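Local coordinates for trypsin-resistant surface T6 protein (PDB 4P0D), which serves as the backbone pilin of serotype M6 Streptococcus pyogenes, probably polymerising into the shaft of its surface pili, at residues A[209-214]-A[231-236]; A[241-246]-A[257-262]. The protein carries 1 engineered substitution. All coordinates share one frame; numbering follows the deposited sequence. Where two conformers were deposited one is given.

Interaction 1: A[209-214]-A[231-236]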
ATOM      1  N   LEU A 209      13.377   6.355  -4.015  1.00 14.82           N
ATOM      2  CA  LEU A 209      12.828   6.201  -2.661  1.00 16.29           C
ATOM      3  C   LEU A 209      13.429   7.225  -1.717  1.00 16.14           C
ATOM      4  O   LEU A 209      14.650   7.346  -1.603  1.00 16.71           O
ATOM      5  CB  LEU A 209      13.081   4.778  -2.128  1.00 16.60           C
ATOM      6  CG  LEU A 209      12.518   4.379  -0.758  1.00 18.28           C
ATOM      7  CD1 LEU A 209      10.992   4.354  -0.775  1.00 18.61           C
ATOM      8  CD2 LEU A 209      13.063   3.008  -0.336  1.00 19.06           C
ATOM      9  N   THR A 210      12.571   7.982  -1.053  1.00 16.02           N
ATOM     10  CA  THR A 210      13.032   8.943  -0.081  1.00 16.46           C
ATOM     11  C   THR A 210      12.280   8.759   1.213  1.00 16.01           C
ATOM     12  O   THR A 210      11.169   8.236   1.251  1.00 17.33           O
ATOM     13  CB  THR A 210      12.863  10.393  -0.581  1.00 17.08           C
ATOM     14  OG1 THR A 210      11.480  10.753  -0.526  1.00 18.74           O
ATOM     15  CG2 THR A 210      13.352  10.539  -1.997  1.00 16.86           C
ATOM     16  N   VAL A 211      12.902   9.183   2.293  1.00 16.01           N
ATOM     17  CA  VAL A 211      12.315   9.071   3.607  1.00 15.51           C
ATOM     18  C   VAL A 211      12.585  10.403   4.303  1.00 15.79           C
ATOM     19  O   VAL A 211      13.727  10.861   4.326  1.00 16.84           O
ATOM     20  CB  VAL A 211      12.957   7.900   4.400  1.00 14.80           C
ATOM     21  CG1 VAL A 211      12.518   7.917   5.838  1.00 14.82           C
ATOM     22  CG2 VAL A 211      12.639   6.555   3.772  1.00 14.88           C
ATOM     23  N   GLU A 212      11.537  11.047   4.815  0.70 15.71           N
ATOM     24  CA  GLU A 212      11.671  12.227   5.663  0.70 16.24           C
ATOM     25  C   GLU A 212      11.257  11.809   7.066  0.70 16.04           C
ATOM     26  O   GLU A 212      10.325  11.033   7.242  0.70 16.34           O
ATOM     27  CB  GLU A 212      10.806  13.397   5.154  0.70 16.80           C
ATOM     28  CG  GLU A 212      10.643  14.593   6.108  0.70 17.06           C
ATOM     29  CD  GLU A 212       9.340  14.574   6.914  0.70 18.22           C
ATOM     30  OE1 GLU A 212       8.267  14.552   6.258  0.70 19.69           O
ATOM     31  OE2 GLU A 212       9.370  14.595   8.187  0.70 16.83           O
ATOM     32  N   TRP A 213      11.977  12.305   8.055  1.00 15.65           N
ATOM     33  CA  TRP A 213      11.690  12.020   9.461  1.00 16.10           C
ATOM     34  C   TRP A 213      12.146  13.238  10.265  1.00 17.25           C
ATOM     35  O   TRP A 213      13.251  13.746  10.067  1.00 15.72           O
ATOM     36  CB  TRP A 213      12.430  10.764   9.908  1.00 16.11           C
ATOM     37  CG  TRP A 213      12.270  10.434  11.380  1.00 16.99           C
ATOM     38  CD1 TRP A 213      11.165   9.952  12.007  1.00 17.16           C
ATOM     39  CD2 TRP A 213      13.270  10.564  12.377  1.00 17.86           C
ATOM     40  NE1 TRP A 213      11.413   9.780  13.348  1.00 17.90           N
ATOM     41  CE2 TRP A 213      12.711  10.135  13.598  1.00 18.09           C
ATOM     42  CE3 TRP A 213      14.599  10.975  12.354  1.00 18.02           C
ATOM     43  CZ2 TRP A 213      13.435  10.128  14.789  1.00 18.53           C
ATOM     44  CZ3 TRP A 213      15.309  10.976  13.530  1.00 18.87           C
ATOM     45  CH2 TRP A 213      14.729  10.550  14.731  1.00 18.70           C
ATOM     46  N   LYS A 214      11.269  13.712  11.142  1.00 19.05           N
ATOM     47  CA  LYS A 214      11.499  14.940  11.912  1.00 20.90           C
ATOM     48  C   LYS A 214      11.851  16.144  11.033  1.00 20.28           C
ATOM     49  O   LYS A 214      12.644  16.982  11.427  1.00 19.90           O
ATOM     50  CB  LYS A 214      12.599  14.712  12.961  1.00 22.55           C
ATOM     51  CG  LYS A 214      12.175  13.763  14.072  1.00 24.31           C
ATOM     52  CD  LYS A 214      12.898  14.044  15.382  1.00 25.60           C
ATOM     53  CE  LYS A 214      14.405  14.056  15.200  1.00 26.65           C
ATOM     54  NZ  LYS A 214      15.104  13.725  16.469  1.00 28.15           N
ATOM     55  N   THR A 231      22.007   8.754  12.641  1.00 17.94           N
ATOM     56  CA  THR A 231      21.237   7.671  13.221  1.00 18.45           C
ATOM     57  C   THR A 231      20.651   6.831  12.113  1.00 18.30           C
ATOM     58  O   THR A 231      20.081   7.354  11.163  1.00 18.89           O
ATOM     59  CB  THR A 231      20.086   8.220  14.075  1.00 18.29           C
ATOM     60  OG1 THR A 231      20.623   8.996  15.142  1.00 18.68           O
ATOM     61  CG2 THR A 231      19.226   7.101  14.651  1.00 18.60           C
ATOM     62  N   LYS A 232      20.779   5.528  12.237  1.00 18.40           N
ATOM     63  CA  LYS A 232      20.096   4.616  11.330  1.00 19.00           C
ATOM     64  C   LYS A 232      18.668   4.366  11.837  1.00 18.17           C
ATOM     65  O   LYS A 232      18.474   3.751  12.888  1.00 18.91           O
ATOM     66  CB  LYS A 232      20.866   3.305  11.257  1.00 20.27           C
ATOM     67  CG  LYS A 232      20.345   2.354  10.205  1.00 22.52           C
ATOM     68  CD  LYS A 232      20.728   0.917  10.513  1.00 25.51           C
ATOM     69  CE  LYS A 232      22.036   0.537   9.873  1.00 29.02           C
ATOM     70  NZ  LYS A 232      22.297  -0.920  10.093  1.00 32.12           N
ATOM     71  N   ILE A 233      17.664   4.834  11.102  1.00 16.55           N
ATOM     72  CA  ILE A 233      16.283   4.650  11.548  1.00 15.84           C
ATOM     73  C   ILE A 233      15.596   3.473  10.865  1.00 15.67           C
ATOM     74  O   ILE A 233      14.470   3.114  11.212  1.00 15.35           O
ATOM     75  CB  ILE A 233      15.414   5.913  11.361  1.00 15.30           C
ATOM     76  CG1 ILE A 233      15.275   6.299   9.884  1.00 14.59           C
ATOM     77  CG2 ILE A 233      15.992   7.060  12.174  1.00 15.62           C
ATOM     78  CD1 ILE A 233      14.212   7.343   9.622  1.00 14.32           C
ATOM     79  N   GLY A 234      16.251   2.892   9.874  1.00 15.07           N
ATOM     80  CA  GLY A 234      15.694   1.759   9.183  1.00 15.07           C
ATOM     81  C   GLY A 234      16.609   1.277   8.075  1.00 15.85           C
ATOM     82  O   GLY A 234      17.715   1.783   7.904  1.00 16.15           O
ATOM     83  N   ILE A 235      16.129   0.292   7.332  1.00 16.17           N
ATOM     84  CA  ILE A 235      16.857  -0.285   6.203  1.00 16.15           C
ATOM     85  C   ILE A 235      15.831  -0.645   5.138  1.00 16.03           C
ATOM     86  O   ILE A 235      14.776  -1.228   5.438  1.00 15.42           O
ATOM     87  CB  ILE A 235      17.626  -1.560   6.584  1.00 17.10           C
ATOM     88  CG1 ILE A 235      18.542  -1.324   7.789  1.00 18.19           C
ATOM     89  CG2 ILE A 235      18.478  -2.048   5.423  1.00 16.62           C
ATOM     90  CD1 ILE A 235      19.302  -2.568   8.178  1.00 19.22           C
ATOM     91  N   ALA A 236      16.159  -0.288   3.901  1.00 15.38           N
ATOM     92  CA  ALA A 236      15.319  -0.501   2.756  1.00 15.23           C
ATOM     93  C   ALA A 236      15.974  -1.465   1.796  1.00 16.57           C
ATOM     94  O   ALA A 236      17.219  -1.489   1.685  1.00 16.36           O
ATOM     95  CB  ALA A 236      15.087   0.824   2.057  1.00 15.10           C
TER

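Interaction 2: A[241-246]-A[257-262]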
ATOM      1  N   ASN A 241       8.793  -5.519  -7.849  1.00 17.39           N
ATOM      2  CA  ASN A 241       8.538  -4.201  -8.430  1.00 16.29           C
ATOM      3  C   ASN A 241       8.161  -3.244  -7.306  1.00 15.89           C
ATOM      4  O   ASN A 241       7.100  -2.607  -7.334  1.00 15.16           O
ATOM      5  CB  ASN A 241       7.411  -4.323  -9.455  1.00 16.14           C
ATOM      6  CG  ASN A 241       7.296  -3.115 -10.366  1.00 15.14           C
ATOM      7  OD1 ASN A 241       8.247  -2.390 -10.592  1.00 14.14           O
ATOM      8  ND2 ASN A 241       6.118  -2.925 -10.912  1.00 15.71           N
ATOM      9  N   GLY A 242       9.017  -3.186  -6.281  1.00 15.07           N
ATOM     10  CA  GLY A 242       8.706  -2.430  -5.075  1.00 14.30           C
ATOM     11  C   GLY A 242       9.829  -2.542  -4.056  1.00 13.89           C
ATOM     12  O   GLY A 242      11.000  -2.683  -4.424  1.00 14.23           O
ATOM     13  N   PHE A 243       9.462  -2.491  -2.780  1.00 13.05           N
ATOM     14  CA  PHE A 243      10.422  -2.448  -1.699  1.00 12.54           C
ATOM     15  C   PHE A 243       9.850  -2.974  -0.391  1.00 12.80           C
ATOM     16  O   PHE A 243       8.628  -3.003  -0.186  1.00 11.71           O
ATOM     17  CB  PHE A 243      10.894  -1.014  -1.469  1.00 12.39           C
ATOM     18  CG  PHE A 243       9.840  -0.111  -0.890  1.00 12.41           C
ATOM     19  CD1 PHE A 243       8.932   0.549  -1.723  1.00 12.08           C
ATOM     20  CD2 PHE A 243       9.738   0.073   0.492  1.00 12.35           C
ATOM     21  CE1 PHE A 243       7.954   1.370  -1.190  1.00 12.24           C
ATOM     22  CE2 PHE A 243       8.760   0.898   1.020  1.00 12.65           C
ATOM     23  CZ  PHE A 243       7.862   1.541   0.181  1.00 12.33           C
ATOM     24  N   ASN A 244      10.769  -3.351   0.490  1.00 13.53           N
ATOM     25  CA  ASN A 244      10.495  -3.530   1.908  1.00 14.08           C
ATOM     26  C   ASN A 244      11.374  -2.556   2.674  1.00 14.34           C
ATOM     27  O   ASN A 244      12.514  -2.301   2.282  1.00 15.28           O
ATOM     28  CB  ASN A 244      10.767  -4.959   2.362  1.00 14.38           C
ATOM     29  CG  ASN A 244       9.839  -5.968   1.705  1.00 14.52           C
ATOM     30  OD1 ASN A 244       8.655  -5.734   1.594  1.00 15.89           O
ATOM     31  ND2 ASN A 244      10.389  -7.073   1.243  1.00 15.08           N
ATOM     32  N   LEU A 245      10.819  -1.975   3.725  1.00 15.29           N
ATOM     33  CA  LEU A 245      11.537  -1.030   4.563  1.00 15.38           C
ATOM     34  C   LEU A 245      11.173  -1.323   6.029  1.00 15.46           C
ATOM     35  O   LEU A 245      10.028  -1.142   6.455  1.00 14.19           O
ATOM     36  CB  LEU A 245      11.209   0.415   4.173  1.00 16.36           C
ATOM     37  CG  LEU A 245      12.292   1.464   4.452  1.00 17.21           C
ATOM     38  CD1 LEU A 245      11.855   2.849   4.020  1.00 18.18           C
ATOM     39  CD2 LEU A 245      12.670   1.465   5.913  1.00 17.66           C
ATOM     40  N   SER A 246      12.153  -1.798   6.786  1.00 15.37           N
ATOM     41  CA  SER A 246      11.945  -2.116   8.185  1.00 16.25           C
ATOM     42  C   SER A 246      12.540  -0.990   8.996  1.00 16.77           C
ATOM     43  O   SER A 246      13.729  -0.699   8.859  1.00 18.26           O
ATOM     44  CB  SER A 246      12.604  -3.459   8.552  1.00 15.82           C
ATOM     45  OG  SER A 246      12.425  -3.756   9.930  1.00 15.83           O
ATOM     46  N   PRO A 257       7.993   8.449  10.105  0.70 18.24           N
ATOM     47  CA  PRO A 257       8.647   8.896   8.886  0.70 18.38           C
ATOM     48  C   PRO A 257       7.629   9.017   7.753  0.70 18.56           C
ATOM     49  O   PRO A 257       6.561   8.417   7.832  0.70 19.13           O
ATOM     50  CB  PRO A 257       9.634   7.774   8.594  0.70 18.38           C
ATOM     51  CG  PRO A 257       8.965   6.564   9.141  0.70 18.60           C
ATOM     52  CD  PRO A 257       8.239   7.022  10.370  0.70 18.43           C
ATOM     53  N   ASN A 258       7.947   9.826   6.745  1.00 18.61           N
ATOM     54  CA  ASN A 258       7.117   9.993   5.563  1.00 18.85           C
ATOM     55  C   ASN A 258       7.928   9.466   4.373  1.00 19.11           C
ATOM     56  O   ASN A 258       9.098   9.819   4.205  1.00 18.93           O
ATOM     57  CB  ASN A 258       6.751  11.476   5.405  1.00 20.44           C
ATOM     58  CG  ASN A 258       5.859  11.976   6.547  1.00 21.96           C
ATOM     59  OD1 ASN A 258       4.910  11.295   6.963  1.00 22.49           O
ATOM     60  ND2 ASN A 258       6.183  13.144   7.083  1.00 22.42           N
ATOM     61  N   ILE A 259       7.325   8.561   3.594  1.00 17.78           N
ATOM     62  CA  ILE A 259       8.028   7.843   2.548  1.00 16.79           C
ATOM     63  C   ILE A 259       7.501   8.316   1.191  1.00 16.88           C
ATOM     64  O   ILE A 259       6.291   8.416   1.007  1.00 18.77           O
ATOM     65  CB  ILE A 259       7.813   6.310   2.700  1.00 16.42           C
ATOM     66  CG1 ILE A 259       8.250   5.831   4.093  1.00 16.35           C
ATOM     67  CG2 ILE A 259       8.542   5.513   1.617  1.00 15.97           C
ATOM     68  CD1 ILE A 259       8.130   4.334   4.268  1.00 16.96           C
ATOM     69  N   SER A 260       8.400   8.579   0.250  1.00 16.44           N
ATOM     70  CA  SER A 260       8.013   8.906  -1.110  1.00 16.27           C
ATOM     71  C   SER A 260       8.763   8.047  -2.115  1.00 14.52           C
ATOM     72  O   SER A 260       9.868   7.569  -1.845  1.00 14.38           O
ATOM     73  CB  SER A 260       8.243  10.396  -1.373  1.00 16.82           C
ATOM     74  OG  SER A 260       7.352  11.095  -0.549  1.00 19.02           O
ATOM     75  N   TYR A 261       8.139   7.822  -3.263  1.00 13.57           N
ATOM     76  CA  TYR A 261       8.774   7.080  -4.347  1.00 13.57           C
ATOM     77  C   TYR A 261       8.025   7.276  -5.656  1.00 13.85           C
ATOM     78  O   TYR A 261       6.902   7.767  -5.676  1.00 13.15           O
ATOM     79  CB  TYR A 261       8.897   5.597  -4.013  1.00 13.38           C
ATOM     80  CG  TYR A 261       7.663   4.982  -3.402  1.00 13.54           C
ATOM     81  CD1 TYR A 261       7.401   5.092  -2.037  1.00 13.72           C
ATOM     82  CD2 TYR A 261       6.756   4.274  -4.188  1.00 14.11           C
ATOM     83  CE1 TYR A 261       6.265   4.517  -1.472  1.00 14.03           C
ATOM     84  CE2 TYR A 261       5.623   3.702  -3.637  1.00 13.92           C
ATOM     85  CZ  TYR A 261       5.386   3.812  -2.290  1.00 14.11           C
ATOM     86  OH  TYR A 261       4.254   3.216  -1.766  1.00 15.08           O
ATOM     87  N   LYS A 262       8.667   6.902  -6.749  1.00 13.92           N
ATOM     88  CA  LYS A 262       8.105   7.128  -8.062  1.00 14.50           C
ATOM     89  C   LYS A 262       8.037   5.863  -8.855  1.00 13.65           C
ATOM     90  O   LYS A 262       8.827   4.955  -8.635  1.00 14.20           O
ATOM     91  CB  LYS A 262       8.981   8.105  -8.815  1.00 15.90           C
ATOM     92  CG  LYS A 262       8.924   9.520  -8.284  1.00 18.08           C
ATOM     93  CD  LYS A 262       9.917  10.325  -9.096  1.00 20.50           C
ATOM     94  CE  LYS A 262       9.938  11.786  -8.740  1.00 23.49           C
ATOM     95  NZ  LYS A 262      10.973  12.397  -9.641  1.00 26.18           N
TER

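Interaction 1: A[209-214]-A[231-236]
The indole NE1 of W213, whose ring lies against I233, gives its hydrogen to the carbonyl O of L252 and, more weakly, to that of I255, so the loop before strand 258-265 holds the edge of a buried ring at the end of its strand. The contact belongs to the core of an Ig-like β-sandwich. The short strands 209-213 and 231-236 face each other across that core, too far apart for backbone pairing, with strands 216-220 and 225-228 curling round from one to the other, and their side chains do the joining. I233 uses both branches. Its CG1 stands between the backbone N and the carbonyl carbon (chi1 63°), which sends CD1 to CB of W213 at 3.9 Å and past CG1 of V211. A β-branched chain suits this place because the longer arm reaches W213 and V211 while the methyl on the other branch lies over the indole. Further along, the small A236 leaves room for the long arm of L209, whose CD2 comes to 3.8 Å from the A236 CB. K214 CG covers the opposite face of the indole, and on the first face the I233 CG2 methyl makes a CH-pi contact, 4.2 Å from the W213 six-membered ring centroid and 14° off the normal.

Interaction 2: A[241-246]-A[257-262]
Both F243 and Y261 carry CG between the backbone N and the carbonyl carbon (chi1 70° and 44°), and from facing strands this choice brings the two side chains across each other at about a right angle. The result is a T-shaped pair. The edge of F243 points at a face of Y261, the ring centroids of F243 and Y261 lie 5.0 Å apart and the planes are turned by 70°. F243 CE1 does most of the touching: it comes to 3.6 Å from Y261 CE1, above the tyrosine plane and displaced toward its rim, so that the slightly positive C-H edge of one ring meets the electron-rich face of the other. Phenylalanine suits the inward position because it has no polar group to bury, whereas the hydroxyl of the equally buried tyrosine is satisfied by a hydrogen bond with OD2 of D196 on strand 192-197. That bond ties down the far end of the ring and should limit its swing.

Farther along the strands, I259 divides its two branches between two partners. Its CG2 methyl lies 4.3 Å from F243 CZ, while the longer arm ends in CD1, which meets CD1 of L245 tip to tip at 4.0 Å. Two flexible aliphatic chains thus reach toward each other and close the distance between the strands with their terminal methyls. V194 of strand 192-197 and L209 of strand 202-213 also pack on I259, and V211 packs on L245, so the contact continues into a wider apolar layer. Strands 242-246 and 258-262 run roughly antiparallel, with no hydrogen bond between them. Inward side chains meeting between facing strands in this way form the hydrophobic core of an Ig-like β-sandwich, here the Cna-B-like domain of the pilin.

How the interactions relate
Interactions 1 and 2 are both buried and belong to one sandwich core, with centres about 10 Å apart. They use neighbouring strands on each side: 202-213 is paired with 258-265, and 231-238 with 242-247. The contacts across the core are apolar, whereas neighbouring strands of the two interactions are joined by backbone bonds such as T210 N with S260 O at 2.8 Å. Aliphatic methyls against a single indole dominate interaction 1, whereas interaction 2 pairs two rings. Interaction 1 reaches the end of strand 202-213, where loop residues close round its aromatic group; interaction 2 lies nearer the centre of the chain, with strands 171-179, 192-197 and 202-213 packing around it.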